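Local coordinates for protein acetyltransferase-like, GNAT family (Bacteroides thetaiotaomicron, PDB 3EY5) that is a putative GNAT-family acetyltransferase that probably transfers an acetyl group from acetyl-coenzyme A to an amine of a still unidentified substrate, at residues E22-E27 and T81-R86; R93-L98 and N123-H128. All coordinates share one frame; numbering follows the deposited sequence. Where two conformers were deposited one is given.

Contact 1 (22-27 with 81-86) and contact 2 (93-98 with 123-128) follow one another along the chain, their centres 18 Å apart and their nearest atoms about 4 Å apart without touching. The connection runs through the loop of contact 1: it leaves strand 74-81 and leads into helix 90-101, which carries the first segment of contact 2. Contact 1 sets the start of this passage beside helix 15-28, and contact 2 packs the helix against helix 116-127. In GNAT enzymes this passage usually holds the coenzyme A pyrophosphate, a site inferred here from the family alone. The sulfate at contact 2 probably came from the crystallisation liquor and is no evidence for it.

Contact 1 of 2, residues E22-E27 and T81-R86; sequences EELLVE and TNPALR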
loop_
_atom_site.group_PDB
_atom_site.type_symbol
_atom_site.label_atom_id
_atom_site.label_comp_id
_atom_site.label_asym_id
_atom_site.label_seq_id
_atom_site.Cartn_x
_atom_site.Cartn_y
_atom_site.Cartn_z
ATOM N N GLU A 22 2.184 5.531 12.627
ATOM C CA GLU A 22 2.904 6.736 12.237
ATOM C C GLU A 22 4.444 6.665 12.421
ATOM O O GLU A 22 5.182 7.078 11.528
ATOM C CB GLU A 22 2.349 7.912 13.037
ATOM C CG GLU A 22 2.586 9.264 12.387
ATOM C CD GLU A 22 1.977 10.385 13.198
ATOM O OE1 GLU A 22 2.635 10.872 14.158
ATOM O OE2 GLU A 22 0.822 10.764 12.883
ATOM N N GLU A 23 4.911 6.168 13.570
ATOM C CA GLU A 23 6.340 5.952 13.788
ATOM C C GLU A 23 6.918 4.962 12.757
ATOM O O GLU A 23 7.955 5.212 12.144
ATOM C CB GLU A 23 6.622 5.486 15.234
ATOM C CG GLU A 23 8.132 5.283 15.545
ATOM C CD GLU A 23 8.574 5.703 16.966
ATOM O OE1 GLU A 23 7.731 5.733 17.904
ATOM O OE2 GLU A 23 9.785 6.002 17.145
ATOM N N LEU A 24 6.221 3.845 12.567
ATOM C CA LEU A 24 6.656 2.812 11.660
ATOM C C LEU A 24 6.688 3.295 10.192
ATOM O O LEU A 24 7.641 3.010 9.444
ATOM C CB LEU A 24 5.743 1.606 11.842
ATOM C CG LEU A 24 5.997 0.391 10.988
ATOM C CD1 LEU A 24 7.501 -0.010 11.055
ATOM C CD2 LEU A 24 5.071 -0.754 11.455
ATOM N N LEU A 25 5.650 4.025 9.797
ATOM C CA LEU A 25 5.616 4.709 8.501
ATOM C C LEU A 25 6.835 5.619 8.251
ATOM O O LEU A 25 7.467 5.552 7.199
ATOM C CB LEU A 25 4.354 5.569 8.394
ATOM C CG LEU A 25 4.161 6.383 7.106
ATOM C CD1 LEU A 25 3.914 5.512 5.899
ATOM C CD2 LEU A 25 3.027 7.412 7.307
ATOM N N VAL A 26 7.157 6.475 9.214
ATOM C CA VAL A 26 8.222 7.444 8.994
ATOM C C VAL A 26 9.580 6.714 8.937
ATOM O O VAL A 26 10.522 7.147 8.280
ATOM C CB VAL A 26 8.167 8.523 10.095
ATOM C CG1 VAL A 26 9.443 9.373 10.143
ATOM C CG2 VAL A 26 6.912 9.405 9.881
ATOM N N GLU A 27 9.651 5.583 9.615
ATOM C CA GLU A 27 10.883 4.821 9.670
ATOM C C GLU A 27 11.060 3.913 8.472
ATOM O O GLU A 27 12.177 3.538 8.161
ATOM C CB GLU A 27 11.002 4.045 10.991
ATOM C CG GLU A 27 11.425 4.909 12.169
ATOM C CD GLU A 27 12.287 6.118 11.767
ATOM O OE1 GLU A 27 13.292 5.961 11.010
ATOM O OE2 GLU A 27 11.962 7.249 12.224
ATOM N N THR A 81 5.770 -3.910 7.821
ATOM C CA THR A 81 5.846 -4.612 9.117
ATOM C C THR A 81 7.030 -4.078 9.915
ATOM O O THR A 81 7.957 -3.491 9.342
ATOM C CB THR A 81 6.059 -6.118 8.914
ATOM O OG1 THR A 81 7.272 -6.310 8.160
ATOM C CG2 THR A 81 4.856 -6.746 8.155
ATOM N N ASN A 82 7.004 -4.297 11.225
ATOM C CA ASN A 82 8.075 -3.892 12.119
ATOM C C ASN A 82 9.438 -4.555 11.794
ATOM O O ASN A 82 9.543 -5.784 11.783
ATOM C CB ASN A 82 7.674 -4.168 13.564
ATOM C CG ASN A 82 8.517 -3.384 14.563
ATOM O OD1 ASN A 82 9.744 -3.498 14.609
ATOM N ND2 ASN A 82 7.852 -2.576 15.364
ATOM N N PRO A 83 10.478 -3.731 11.535
ATOM C CA PRO A 83 11.778 -4.257 11.087
ATOM C C PRO A 83 12.493 -5.129 12.137
ATOM O O PRO A 83 13.357 -5.927 11.777
ATOM C CB PRO A 83 12.589 -2.995 10.741
ATOM C CG PRO A 83 11.909 -1.874 11.446
ATOM C CD PRO A 83 10.453 -2.249 11.560
ATOM N N ALA A 84 12.119 -4.998 13.410
ATOM C CA ALA A 84 12.602 -5.914 14.454
ATOM C C ALA A 84 12.163 -7.358 14.158
ATOM O O ALA A 84 12.887 -8.317 14.429
ATOM C CB ALA A 84 12.092 -5.480 15.821
ATOM N N LEU A 85 10.993 -7.513 13.558
ATOM C CA LEU A 85 10.506 -8.836 13.214
ATOM C C LEU A 85 11.113 -9.396 11.925
ATOM O O LEU A 85 10.530 -10.281 11.299
ATOM C CB LEU A 85 8.980 -8.805 13.097
ATOM C CG LEU A 85 8.066 -8.711 14.316
ATOM C CD1 LEU A 85 8.631 -7.896 15.455
ATOM C CD2 LEU A 85 6.762 -8.109 13.839
ATOM N N ARG A 86 12.284 -8.905 11.529
ATOM C CA ARG A 86 12.899 -9.323 10.252
ATOM C C ARG A 86 13.176 -10.823 10.120
ATOM O O ARG A 86 13.424 -11.507 11.111
ATOM C CB ARG A 86 14.187 -8.548 9.986
ATOM C CG ARG A 86 15.203 -8.577 11.108
ATOM C CD ARG A 86 16.072 -7.376 10.932
ATOM N NE ARG A 86 16.910 -7.090 12.084
ATOM C CZ ARG A 86 17.892 -7.877 12.516
ATOM N NH1 ARG A 86 18.146 -9.040 11.915
ATOM N NH2 ARG A 86 18.611 -7.509 13.575
#
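Both methyls of Leu-24 lie over the same face of the flat peptide group that joins Thr-81 to Asn-82. CD2 sits above its C-N bond, 4.0 Å from Asn-82 N, while CD1 is shifted toward the oxygen, 3.9 Å from Thr-81 O. CD1 also reaches the pyrrolidine ring, meeting Pro-83 CD at 3.7 Å, and the leucine and proline side chains run alongside one another with opposed directions. The isobutyl group gets there because CG stands opposite the backbone N about the first torsion (chi1 180°), which carries it outward from helix 15-28. No hydrogen bond crosses between the segments; the methyls meet the peptide and the proline by van der Waals contact. Segment 81-86 follows strand 74-81 and ends at Arg-86, the first residue of a sequence matching the GNAT Q/R-x-x-G-x-G/A motif, which in relatives binds the coenzyme A pyrophosphate. The turn before it is braced internally. Asn-82 OD1 accepts from Ala-84 N at 3.1 Å (N-H...O 153°), using an in-plane lone pair, and this is an Asx turn. Asn-82 O accepts from Leu-85 N at 2.9 Å. Leu-24 also packs on Phe-64 of strand 60-69.

Contact 2 of 2, residues R93-L98 and N123-H128; sequences RTLEHL and NFYQRH. With SO4 (sulfate ion), chain B.
Leu-95 drives one methyl into a group of three side chains from helix 116-127 and its end. Its CD2 comes within 3.4 Å of Phe-124 CE2, a tight approach, and within 3.8 Å of Tyr-125 CD1. The same methyl meets His-128 CB at 3.7 Å. The leucine and phenylalanine side chains come from opposite directions, CD2 meeting the ring obliquely, whereas Leu-95 runs at about a right angle to the other two; its chi1 of -125° is far from a staggered value, consistent with some strain. The three partners also order one another. Phe-124 CD2 stands over the centre of the Tyr-125 ring, and His-128 ND1 lies above the Phe-124 ring toward its rim. That nitrogen donates to Phe-124 O at 2.9 Å (146°), tilted from the carbonyl plane; the bond, with the packing on Phe-124, probably helps set the imidazole's rotation. With an alanine in place of His-128, the ND1 donor to Phe-124 O is gone, and the Phe-124 ring is likely to lose cover on one face and be freer to turn. Farther out, a sulfate meets the imidazole edge, with its O3 3.0 Å from His-128 NE2. Arg-127, its chain bent at chi3, grips the ion with two nearly straight bonds, from NE to sulfate O2 at 2.7 Å and from NH2 to sulfate O1 at 3.1 Å. Both helices rest on Phe-79 of strand 74-81, through Leu-95 and Tyr-125, and Tyr-125 also reaches strand 106-110, helix 90-101 being the beta-alpha-beta crossover helix between these parallel strands, as in the GNAT fold.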
loop_
_atom_site.group_PDB
_atom_site.type_symbol
_atom_site.label_atom_id
_atom_site.label_comp_id
_atom_site.label_asym_id
_atom_site.label_seq_id
_atom_site.Cartn_x
_atom_site.Cartn_y
_atom_site.Cartn_z
ATOM N N ARG A 93 3.130 -14.390 5.790
ATOM C CA ARG A 93 1.930 -14.578 6.616
ATOM C C ARG A 93 0.946 -13.404 6.430
ATOM O O ARG A 93 -0.247 -13.616 6.264
ATOM C CB ARG A 93 2.307 -14.693 8.099
ATOM C CG ARG A 93 2.836 -16.053 8.553
ATOM C CD ARG A 93 2.903 -16.102 10.086
ATOM N NE ARG A 93 1.613 -16.442 10.703
ATOM C CZ ARG A 93 1.222 -16.044 11.916
ATOM N NH1 ARG A 93 2.014 -15.264 12.644
ATOM N NH2 ARG A 93 0.035 -16.416 12.401
ATOM N N THR A 94 1.456 -12.177 6.420
ATOM C CA THR A 94 0.587 -11.002 6.244
ATOM C C THR A 94 -0.063 -10.900 4.855
ATOM O O THR A 94 -1.243 -10.537 4.727
ATOM C CB THR A 94 1.332 -9.678 6.551
ATOM O OG1 THR A 94 1.701 -9.661 7.933
ATOM C CG2 THR A 94 0.430 -8.485 6.289
ATOM N N LEU A 95 0.721 -11.186 3.821
ATOM C CA LEU A 95 0.231 -11.087 2.453
ATOM C C LEU A 95 -0.854 -12.123 2.255
ATOM O O LEU A 95 -1.914 -11.827 1.723
ATOM C CB LEU A 95 1.354 -11.378 1.472
ATOM C CG LEU A 95 1.561 -10.296 0.464
ATOM C CD1 LEU A 95 2.164 -9.149 1.274
ATOM C CD2 LEU A 95 2.547 -10.801 -0.580
ATOM N N GLU A 96 -0.559 -13.335 2.707
ATOM C CA GLU A 96 -1.502 -14.433 2.729
ATOM C C GLU A 96 -2.885 -14.068 3.301
ATOM O O GLU A 96 -3.902 -14.293 2.639
ATOM C CB GLU A 96 -0.863 -15.570 3.506
ATOM C CG GLU A 96 -1.770 -16.655 4.011
ATOM C CD GLU A 96 -0.993 -17.680 4.866
ATOM O OE1 GLU A 96 0.168 -17.399 5.262
ATOM O OE2 GLU A 96 -1.541 -18.776 5.132
ATOM N N HIS A 97 -2.929 -13.503 4.508
ATOM C CA HIS A 97 -4.210 -13.095 5.098
ATOM C C HIS A 97 -4.779 -11.806 4.492
ATOM O O HIS A 97 -5.972 -11.550 4.594
ATOM C CB HIS A 97 -4.144 -12.975 6.632
ATOM C CG HIS A 97 -5.451 -12.579 7.246
ATOM N ND1 HIS A 97 -6.467 -13.480 7.485
ATOM C CD2 HIS A 97 -5.926 -11.372 7.625
ATOM C CE1 HIS A 97 -7.501 -12.845 8.005
ATOM N NE2 HIS A 97 -7.201 -11.561 8.090
ATOM N N LEU A 98 -3.935 -11.003 3.847
ATOM C CA LEU A 98 -4.414 -9.808 3.197
ATOM C C LEU A 98 -5.368 -10.179 2.064
ATOM O O LEU A 98 -6.393 -9.538 1.861
ATOM C CB LEU A 98 -3.251 -8.945 2.654
ATOM C CG LEU A 98 -3.756 -7.772 1.795
ATOM C CD1 LEU A 98 -4.528 -6.740 2.620
ATOM C CD2 LEU A 98 -2.638 -7.095 1.004
ATOM N N ASN A 123 9.605 -10.520 -7.351
ATOM C CA ASN A 123 9.466 -11.977 -7.203
ATOM C C ASN A 123 8.748 -12.390 -5.908
ATOM O O ASN A 123 7.970 -13.364 -5.904
ATOM C CB ASN A 123 10.806 -12.711 -7.379
ATOM C CG ASN A 123 11.360 -12.532 -8.801
ATOM O OD1 ASN A 123 10.671 -12.802 -9.765
ATOM N ND2 ASN A 123 12.578 -12.072 -8.918
ATOM N N PHE A 124 8.983 -11.664 -4.830
ATOM C CA PHE A 124 8.213 -11.915 -3.633
ATOM C C PHE A 124 6.690 -11.778 -3.935
ATOM O O PHE A 124 5.909 -12.684 -3.663
ATOM C CB PHE A 124 8.649 -11.004 -2.504
ATOM C CG PHE A 124 7.729 -11.010 -1.351
ATOM C CD1 PHE A 124 7.825 -11.988 -0.388
ATOM C CD2 PHE A 124 6.748 -10.041 -1.230
ATOM C CE1 PHE A 124 6.953 -11.992 0.702
ATOM C CE2 PHE A 124 5.864 -10.039 -0.140
ATOM C CZ PHE A 124 5.961 -11.015 0.818
ATOM N N TYR A 125 6.278 -10.676 -4.550
ATOM C CA TYR A 125 4.851 -10.518 -4.800
ATOM C C TYR A 125 4.296 -11.539 -5.801
ATOM O O TYR A 125 3.145 -11.999 -5.643
ATOM C CB TYR A 125 4.527 -9.099 -5.222
ATOM C CG TYR A 125 4.573 -8.103 -4.074
ATOM C CD1 TYR A 125 3.632 -8.161 -3.056
ATOM C CD2 TYR A 125 5.542 -7.102 -4.017
ATOM C CE1 TYR A 125 3.645 -7.281 -2.018
ATOM C CE2 TYR A 125 5.559 -6.167 -2.958
ATOM C CZ TYR A 125 4.605 -6.277 -1.970
ATOM O OH TYR A 125 4.580 -5.400 -0.908
ATOM N N GLN A 126 5.109 -11.898 -6.801
ATOM C CA GLN A 126 4.714 -12.851 -7.810
ATOM C C GLN A 126 4.575 -14.255 -7.211
ATOM O O GLN A 126 3.644 -14.990 -7.563
ATOM C CB GLN A 126 5.734 -12.893 -8.960
ATOM C CG GLN A 126 5.631 -11.743 -9.960
ATOM C CD GLN A 126 6.636 -11.921 -11.064
ATOM O OE1 GLN A 126 7.624 -12.621 -10.887
ATOM N NE2 GLN A 126 6.364 -11.352 -12.224
ATOM N N ARG A 127 5.518 -14.630 -6.345
ATOM C CA ARG A 127 5.377 -15.848 -5.576
ATOM C C ARG A 127 4.083 -15.892 -4.810
ATOM O O ARG A 127 3.544 -16.975 -4.580
ATOM C CB ARG A 127 6.521 -16.021 -4.590
ATOM C CG ARG A 127 7.757 -16.572 -5.258
ATOM C CD ARG A 127 8.752 -17.106 -4.254
ATOM N NE ARG A 127 9.097 -16.196 -3.152
ATOM C CZ ARG A 127 9.969 -15.174 -3.223
ATOM N NH1 ARG A 127 10.585 -14.868 -4.347
ATOM N NH2 ARG A 127 10.236 -14.450 -2.141
ATOM N N HIS A 128 3.569 -14.737 -4.402
ATOM C CA HIS A 128 2.365 -14.768 -3.608
ATOM C C HIS A 128 1.147 -14.313 -4.372
ATOM O O HIS A 128 0.201 -13.776 -3.784
ATOM C CB HIS A 128 2.554 -14.053 -2.265
ATOM C CG HIS A 128 3.606 -14.687 -1.409
ATOM N ND1 HIS A 128 4.906 -14.223 -1.357
ATOM C CD2 HIS A 128 3.569 -15.786 -0.622
ATOM C CE1 HIS A 128 5.614 -14.989 -0.554
ATOM N NE2 HIS A 128 4.829 -15.947 -0.095
HETATM S S SO4 B . 8.538 -16.430 0.614
HETATM O O1 SO4 B . 9.163 -15.103 0.722
HETATM O O2 SO4 B . 8.077 -16.739 -0.739
HETATM O O3 SO4 B . 7.339 -16.397 1.475
HETATM O O4 SO4 B . 9.462 -17.472 1.056
#